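Local coordinates for porin (Rhodobacter blasticus, PDB 3PRN), which forms trimeric outer-membrane channels through which small hydrophilic solutes of up to about 0.6 kDa diffuse passively, at the interface of chains A and B. Residues are numbered along the deposited sequence; one frame, centred on the assembly and turned at random. Chains: chain A/B, Porin.

The three contacts run as a continuous seam along one subunit boundary of the porin homotrimer. Contacts 1 and 2 have centres of their C-alpha atoms about 8 Å apart and share A:Phe71 and B:Ser29; contacts 2 and 3 lie about 10 Å apart and share A:Ala68; contacts 1 and 3 are about 17 Å apart. Strand side chains meet in contact 1, an indole covers a loop backbone in contact 2, and a backbone hydrogen bond, a weaker carboxylate bond and a bridging water join loops in contact 3. Shared residues couple the patches, so wall packing and loop insertion together would probably hold the trimer.

Contact 1: the interface of chains A and B. Residues chain A 71, 73, 82; chain B 9-10, 27, 29, 287.
A largely nonpolar patch of the wall-to-wall interface between two barrels of the porin trimer is built here round A:Phe71 and B:Phe10, and it helps to hold neighbouring subunits together. The two phenylalanine side chains run antiparallel alongside each other instead of stacking face to face: CB of A:Phe71 lies 3.6 Å from CD2 of B:Phe10. The B:Phe10 ring is met from two further directions. CG1 of A:Val82 sits over one face of B:Phe10, 4.0 Å from the ring centroid, in a CH-pi contact. The methyl CG2 of A:Thr73 reaches the edge in the ring plane, 3.5 Å from CZ of B:Phe10. Contacts on face and edge would restrict how far the ring can tilt. The threonine presents this methyl because CG2 is anti to its own carbonyl carbon, with OG1 placed between backbone N and carbonyl carbon (chi1 73°). The other branch of A:Val82, CG2, touches CG2 of B:Ile27 at 3.7 Å. Farther along, CE1 of the A:Phe71 ring rests 3.6 Å from CB of B:Ser29, and the backbone carbonyl O of B:Arg9 stands above one face of the A:Phe71 ring, towards its rim. In the fold, strands 70-75 and 78-83 of chain A face strands 2-15 and 25-39 of chain B, with strand 279-288 of chain B at the margin.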
loop_
_atom_site.group_PDB
_atom_site.type_symbol
_atom_site.label_atom_id
_atom_site.label_comp_id
_atom_site.label_asym_id
_atom_site.label_seq_id
_atom_site.Cartn_x
_atom_site.Cartn_y
_atom_site.Cartn_z
ATOM N N PHE A 71 -14.254 -6.479 -7.805
ATOM C CA PHE A 71 -15.093 -5.538 -8.488
ATOM C C PHE A 71 -16.559 -5.993 -8.383
ATOM O O PHE A 71 -16.831 -7.185 -8.429
ATOM C CB PHE A 71 -14.788 -5.381 -9.990
ATOM C CG PHE A 71 -13.318 -5.179 -10.260
ATOM C CD1 PHE A 71 -12.476 -6.267 -10.346
ATOM C CD2 PHE A 71 -12.789 -3.896 -10.358
ATOM C CE1 PHE A 71 -11.087 -6.116 -10.550
ATOM C CE2 PHE A 71 -11.407 -3.745 -10.620
ATOM C CZ PHE A 71 -10.570 -4.853 -10.702
ATOM N N THR A 73 -20.992 -4.905 -9.315
ATOM C CA THR A 73 -22.025 -4.061 -9.873
ATOM C C THR A 73 -23.330 -4.483 -9.154
ATOM O O THR A 73 -23.528 -5.724 -9.056
ATOM C CB THR A 73 -22.236 -4.195 -11.381
ATOM O OG1 THR A 73 -22.895 -5.445 -11.657
ATOM C CG2 THR A 73 -20.898 -4.212 -12.111
ATOM N N VAL A 82 -16.712 -9.846 -9.395
ATOM C CA VAL A 82 -15.699 -10.513 -10.191
ATOM C C VAL A 82 -14.310 -10.336 -9.584
ATOM O O VAL A 82 -14.075 -9.273 -8.899
ATOM C CB VAL A 82 -15.713 -9.977 -11.638
ATOM C CG1 VAL A 82 -15.622 -8.464 -11.724
ATOM C CG2 VAL A 82 -14.616 -10.588 -12.483
ATOM N N ARG B 9 -11.857 -1.317 -13.800
ATOM C CA ARG B 9 -12.384 -1.747 -15.106
ATOM C C ARG B 9 -12.383 -3.266 -15.115
ATOM O O ARG B 9 -11.461 -3.893 -14.555
ATOM C CB ARG B 9 -11.655 -1.145 -16.289
ATOM C CG ARG B 9 -10.298 -1.793 -16.596
ATOM C CD ARG B 9 -9.558 -0.991 -17.675
ATOM N NE ARG B 9 -8.340 -1.680 -18.021
ATOM C CZ ARG B 9 -7.313 -1.107 -18.683
ATOM N NH1 ARG B 9 -7.347 0.140 -19.061
ATOM N NH2 ARG B 9 -6.278 -1.910 -18.917
ATOM N N PHE B 10 -13.359 -3.839 -15.830
ATOM C CA PHE B 10 -13.327 -5.312 -15.991
ATOM C C PHE B 10 -14.098 -5.676 -17.263
ATOM O O PHE B 10 -14.982 -4.892 -17.660
ATOM C CB PHE B 10 -13.881 -5.997 -14.729
ATOM C CG PHE B 10 -15.321 -5.708 -14.404
ATOM C CD1 PHE B 10 -16.334 -6.373 -15.060
ATOM C CD2 PHE B 10 -15.684 -4.776 -13.440
ATOM C CE1 PHE B 10 -17.675 -6.114 -14.799
ATOM C CE2 PHE B 10 -17.023 -4.557 -13.153
ATOM C CZ PHE B 10 -18.012 -5.203 -13.820
ATOM N N ILE B 27 -11.068 -13.008 -18.441
ATOM C CA ILE B 27 -11.634 -11.800 -17.799
ATOM C C ILE B 27 -10.483 -10.916 -17.388
ATOM O O ILE B 27 -9.665 -11.308 -16.512
ATOM C CB ILE B 27 -12.507 -12.106 -16.588
ATOM C CG1 ILE B 27 -13.807 -12.746 -17.175
ATOM C CG2 ILE B 27 -12.888 -10.886 -15.760
ATOM C CD1 ILE B 27 -14.546 -13.526 -16.109
ATOM N N SER B 29 -8.957 -7.364 -15.939
ATOM C CA SER B 29 -9.434 -6.278 -15.077
ATOM C C SER B 29 -8.279 -5.536 -14.443
ATOM O O SER B 29 -7.145 -6.028 -14.423
ATOM C CB SER B 29 -10.365 -6.888 -14.009
ATOM O OG SER B 29 -9.667 -7.826 -13.251
ATOM N N PHE B 287 -15.201 2.422 -14.608
ATOM C CA PHE B 287 -15.889 3.342 -13.739
ATOM C C PHE B 287 -14.834 4.126 -12.928
ATOM O O PHE B 287 -13.893 3.559 -12.399
ATOM C CB PHE B 287 -16.909 2.656 -12.860
ATOM C CG PHE B 287 -16.399 1.458 -12.084
ATOM C CD1 PHE B 287 -16.267 0.222 -12.680
ATOM C CD2 PHE B 287 -16.028 1.624 -10.757
ATOM C CE1 PHE B 287 -15.861 -0.905 -11.933
ATOM C CE2 PHE B 287 -15.596 0.523 -10.019
ATOM C CZ PHE B 287 -15.519 -0.725 -10.605
#

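Contact 2: the interface of chains A and B. Residues chain A 67-69, 71; chain B 29-31, 55.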
loop_
_atom_site.group_PDB
_atom_site.type_symbol
_atom_site.label_atom_id
_atom_site.label_comp_id
_atom_site.label_asym_id
_atom_site.label_seq_id
_atom_site.Cartn_x
_atom_site.Cartn_y
_atom_site.Cartn_z
ATOM N N ASN A 67 -3.912 -6.820 -1.450
ATOM C CA ASN A 67 -4.291 -8.131 -1.993
ATOM C C ASN A 67 -4.716 -7.964 -3.474
ATOM O O ASN A 67 -4.416 -6.911 -4.091
ATOM C CB ASN A 67 -5.370 -8.799 -1.153
ATOM C CG ASN A 67 -6.674 -8.067 -1.111
ATOM O OD1 ASN A 67 -6.741 -6.906 -1.547
ATOM N ND2 ASN A 67 -7.735 -8.656 -0.589
ATOM N N ALA A 68 -5.426 -8.965 -4.041
ATOM C CA ALA A 68 -5.891 -8.808 -5.444
ATOM C C ALA A 68 -7.296 -8.202 -5.381
ATOM O O ALA A 68 -8.040 -8.368 -4.379
ATOM C CB ALA A 68 -5.934 -10.201 -6.076
ATOM N N ALA A 69 -7.664 -7.410 -6.397
ATOM C CA ALA A 69 -8.873 -6.610 -6.368
ATOM C C ALA A 69 -10.148 -7.427 -6.557
ATOM O O ALA A 69 -10.138 -8.516 -7.143
ATOM C CB ALA A 69 -8.868 -5.614 -7.582
ATOM N N PHE A 71 -14.254 -6.479 -7.805
ATOM C CA PHE A 71 -15.093 -5.538 -8.488
ATOM C C PHE A 71 -16.559 -5.993 -8.383
ATOM O O PHE A 71 -16.831 -7.185 -8.429
ATOM C CB PHE A 71 -14.788 -5.381 -9.990
ATOM C CG PHE A 71 -13.318 -5.179 -10.260
ATOM C CD1 PHE A 71 -12.476 -6.267 -10.346
ATOM C CD2 PHE A 71 -12.789 -3.896 -10.358
ATOM C CE1 PHE A 71 -11.087 -6.116 -10.550
ATOM C CE2 PHE A 71 -11.407 -3.745 -10.620
ATOM C CZ PHE A 71 -10.570 -4.853 -10.702
ATOM N N SER B 29 -8.957 -7.364 -15.939
ATOM C CA SER B 29 -9.434 -6.278 -15.077
ATOM C C SER B 29 -8.279 -5.536 -14.443
ATOM O O SER B 29 -7.145 -6.028 -14.423
ATOM C CB SER B 29 -10.365 -6.888 -14.009
ATOM O OG SER B 29 -9.667 -7.826 -13.251
ATOM N N ARG B 30 -8.586 -4.323 -13.968
ATOM C CA ARG B 30 -7.511 -3.483 -13.399
ATOM C C ARG B 30 -8.123 -2.611 -12.291
ATOM O O ARG B 30 -9.219 -2.087 -12.461
ATOM C CB ARG B 30 -6.941 -2.575 -14.492
ATOM C CG ARG B 30 -6.053 -1.438 -13.931
ATOM C CD ARG B 30 -5.477 -0.564 -15.013
ATOM N NE ARG B 30 -4.534 -1.268 -15.858
ATOM C CZ ARG B 30 -3.876 -0.684 -16.884
ATOM N NH1 ARG B 30 -4.036 0.588 -17.187
ATOM N NH2 ARG B 30 -3.056 -1.463 -17.574
ATOM N N LEU B 31 -7.401 -2.448 -11.198
ATOM C CA LEU B 31 -7.808 -1.482 -10.182
ATOM C C LEU B 31 -6.674 -0.444 -10.075
ATOM O O LEU B 31 -5.502 -0.882 -9.887
ATOM C CB LEU B 31 -8.080 -2.142 -8.848
ATOM C CG LEU B 31 -8.203 -1.163 -7.659
ATOM C CD1 LEU B 31 -9.410 -0.271 -7.890
ATOM C CD2 LEU B 31 -8.382 -1.944 -6.371
ATOM N N TRP B 55 -3.290 -2.724 -9.632
ATOM C CA TRP B 55 -3.325 -4.167 -9.740
ATOM C C TRP B 55 -3.930 -4.511 -11.121
ATOM O O TRP B 55 -4.924 -3.890 -11.556
ATOM C CB TRP B 55 -4.232 -4.766 -8.612
ATOM C CG TRP B 55 -4.381 -6.268 -8.786
ATOM C CD1 TRP B 55 -3.537 -7.244 -8.324
ATOM C CD2 TRP B 55 -5.450 -6.942 -9.475
ATOM N NE1 TRP B 55 -4.019 -8.472 -8.670
ATOM C CE2 TRP B 55 -5.178 -8.333 -9.395
ATOM C CE3 TRP B 55 -6.565 -6.517 -10.197
ATOM C CZ2 TRP B 55 -5.993 -9.291 -10.007
ATOM C CZ3 TRP B 55 -7.396 -7.457 -10.790
ATOM C CH2 TRP B 55 -7.091 -8.864 -10.687
#
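The indole of B:Trp55 lies with one face against the backbone of A:Ala68 and A:Ala69, a flat aromatic plate laid over a stretch of loop. CA of A:Ala68 stands over the five-membered ring of B:Trp55, 4.0 Å from its centroid, as a CH-pi contact, and the backbone N of A:Ala69 is stationed above the centre of the indole system. The two methyls spread towards different parts of it: CB of A:Ala68 approaches NE1 of B:Trp55 at 3.7 Å, whereas CB of A:Ala69 meets CE3 of B:Trp55, on the six-membered ring, at 3.6 Å. The tryptophan reaches across with CG anti to the backbone N (chi1 175°), and its second torsion of 86° turns the broad face towards the loop. A:Phe71 comes to the far end of the indole by its own edge, CE1 facing CZ3 of B:Trp55 in the plane of the phenyl ring at 3.9 Å. The two rings are inclined at roughly 43°, neither parallel nor perpendicular. CE2 of A:Phe71 lies 3.3 Å from the backbone carbonyl O of B:Arg30, which is set off the phenyl plane. B:Leu31 flanks A:Ala69 and A:Phe71: its CB packs 3.8 Å from CB of A:Ala69 and 4.1 Å from CE2 of A:Phe71. The small alanine side chains probably allow the indole to lie close to the loop backbone. The loop leading into strand 70-75 of chain A is received here by strands 25-39 and 46-56 of chain B.

Contact 3: the interface of chains A and B. Residues chain A 68, 120-122, 127-128; chain B 61-62.
A:Asp122 and B:Phe61 meet in a partly polar loop-to-loop patch of the trimer interface, where loops of chain A hold the turn at B:Phe61 and B:Ala62. Among the hydrogen bonds, the amide N of A:Asp122 donates to the carbonyl O of B:Phe61 at 2.8 Å. The bond is nearly straight, 162° at the hydrogen, although the donor is tilted 28° from the carbonyl plane. The backbone N of B:Phe61 makes a weak, bent bond of 2.9 Å to the carboxylate OD1 of A:Asp128. Chain A thus meets both the carbonyl, firmly, and the amide, weakly, of B:Phe61. An alanine in place of A:Asp128 would probably leave that amide without this carboxylate partner and the backbone there less firmly held.

Water supplies the next link. Water 1 lies 2.8 Å from the carbonyl O of B:Ala62, 3.1 Å from the backbone N of A:Ala68 and 3.0 Å from the carbonyl O of A:Lys120, tying three backbone groups together across the boundary.

Nonpolar contact is supplied by the methyl of B:Ala62, whose CB meets CB of A:Leu127 at 3.5 Å. In the fold, the short 3-10 helix 60-62 of chain B, following strand 46-56, inserts among loop segments of chain A that precede strands 70-75 and 131-138; positive, left-handed phi values at B:Phe61 and B:Ala62 probably help turn its backbone groups towards them.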
loop_
_atom_site.group_PDB
_atom_site.type_symbol
_atom_site.label_atom_id
_atom_site.label_comp_id
_atom_site.label_asym_id
_atom_site.label_seq_id
_atom_site.Cartn_x
_atom_site.Cartn_y
_atom_site.Cartn_z
ATOM N N ALA A 68 -5.426 -8.965 -4.041
ATOM C CA ALA A 68 -5.891 -8.808 -5.444
ATOM C C ALA A 68 -7.296 -8.202 -5.381
ATOM O O ALA A 68 -8.040 -8.368 -4.379
ATOM C CB ALA A 68 -5.934 -10.201 -6.076
ATOM N N LYS A 120 -4.840 -11.390 1.652
ATOM C CA LYS A 120 -3.483 -10.990 1.422
ATOM C C LYS A 120 -2.905 -11.545 0.126
ATOM O O LYS A 120 -3.574 -12.403 -0.467
ATOM C CB LYS A 120 -2.602 -11.636 2.535
ATOM C CG LYS A 120 -2.946 -10.986 3.887
ATOM C CD LYS A 120 -1.954 -11.516 4.922
ATOM C CE LYS A 120 -2.243 -10.890 6.266
ATOM N NZ LYS A 120 -1.425 -11.474 7.352
ATOM N N TYR A 121 -1.713 -11.123 -0.227
ATOM C CA TYR A 121 -1.014 -11.620 -1.402
ATOM C C TYR A 121 -0.613 -13.087 -1.088
ATOM O O TYR A 121 -0.704 -13.527 0.073
ATOM C CB TYR A 121 0.219 -10.751 -1.656
ATOM C CG TYR A 121 1.350 -11.006 -0.643
ATOM C CD1 TYR A 121 2.303 -12.010 -0.816
ATOM C CD2 TYR A 121 1.437 -10.217 0.484
ATOM C CE1 TYR A 121 3.342 -12.207 0.082
ATOM C CE2 TYR A 121 2.447 -10.397 1.416
ATOM C CZ TYR A 121 3.399 -11.383 1.208
ATOM O OH TYR A 121 4.385 -11.556 2.180
ATOM N N ASP A 122 -0.218 -13.844 -2.074
ATOM C CA ASP A 122 0.259 -15.233 -1.824
ATOM C C ASP A 122 1.636 -15.398 -2.465
ATOM O O ASP A 122 1.699 -15.380 -3.689
ATOM C CB ASP A 122 -0.693 -16.246 -2.445
ATOM C CG ASP A 122 -0.193 -17.684 -2.228
ATOM O OD1 ASP A 122 0.975 -17.957 -1.931
ATOM O OD2 ASP A 122 -1.037 -18.585 -2.355
ATOM N N LEU A 127 -2.038 -18.005 -6.490
ATOM C CA LEU A 127 -3.254 -17.238 -6.810
ATOM C C LEU A 127 -3.079 -16.291 -7.995
ATOM O O LEU A 127 -4.005 -15.476 -8.183
ATOM C CB LEU A 127 -3.631 -16.418 -5.581
ATOM C CG LEU A 127 -4.001 -17.187 -4.314
ATOM C CD1 LEU A 127 -4.323 -16.192 -3.202
ATOM C CD2 LEU A 127 -5.179 -18.138 -4.561
ATOM N N ASP A 128 -1.991 -16.307 -8.749
ATOM C CA ASP A 128 -1.756 -15.265 -9.761
ATOM C C ASP A 128 -2.813 -15.117 -10.852
ATOM O O ASP A 128 -3.094 -14.012 -11.311
ATOM C CB ASP A 128 -0.392 -15.480 -10.474
ATOM C CG ASP A 128 0.816 -15.253 -9.583
ATOM O OD1 ASP A 128 0.738 -15.019 -8.340
ATOM O OD2 ASP A 128 1.953 -15.319 -10.100
ATOM N N PHE B 61 2.180 -12.706 -7.444
ATOM C CA PHE B 61 1.852 -12.826 -6.059
ATOM C C PHE B 61 0.417 -12.494 -5.708
ATOM O O PHE B 61 0.120 -12.472 -4.509
ATOM C CB PHE B 61 2.830 -12.002 -5.210
ATOM C CG PHE B 61 4.283 -12.218 -5.603
ATOM C CD1 PHE B 61 4.866 -13.464 -5.430
ATOM C CD2 PHE B 61 5.013 -11.177 -6.124
ATOM C CE1 PHE B 61 6.201 -13.640 -5.798
ATOM C CE2 PHE B 61 6.342 -11.347 -6.494
ATOM C CZ PHE B 61 6.932 -12.588 -6.329
ATOM N N ALA B 62 -0.439 -12.142 -6.672
ATOM C CA ALA B 62 -1.826 -11.808 -6.344
ATOM C C ALA B 62 -1.825 -10.694 -5.282
ATOM O O ALA B 62 -2.594 -10.678 -4.331
ATOM C CB ALA B 62 -2.615 -13.061 -5.956
HETATM O O HOH W 1 -4.815 -11.817 -3.118
#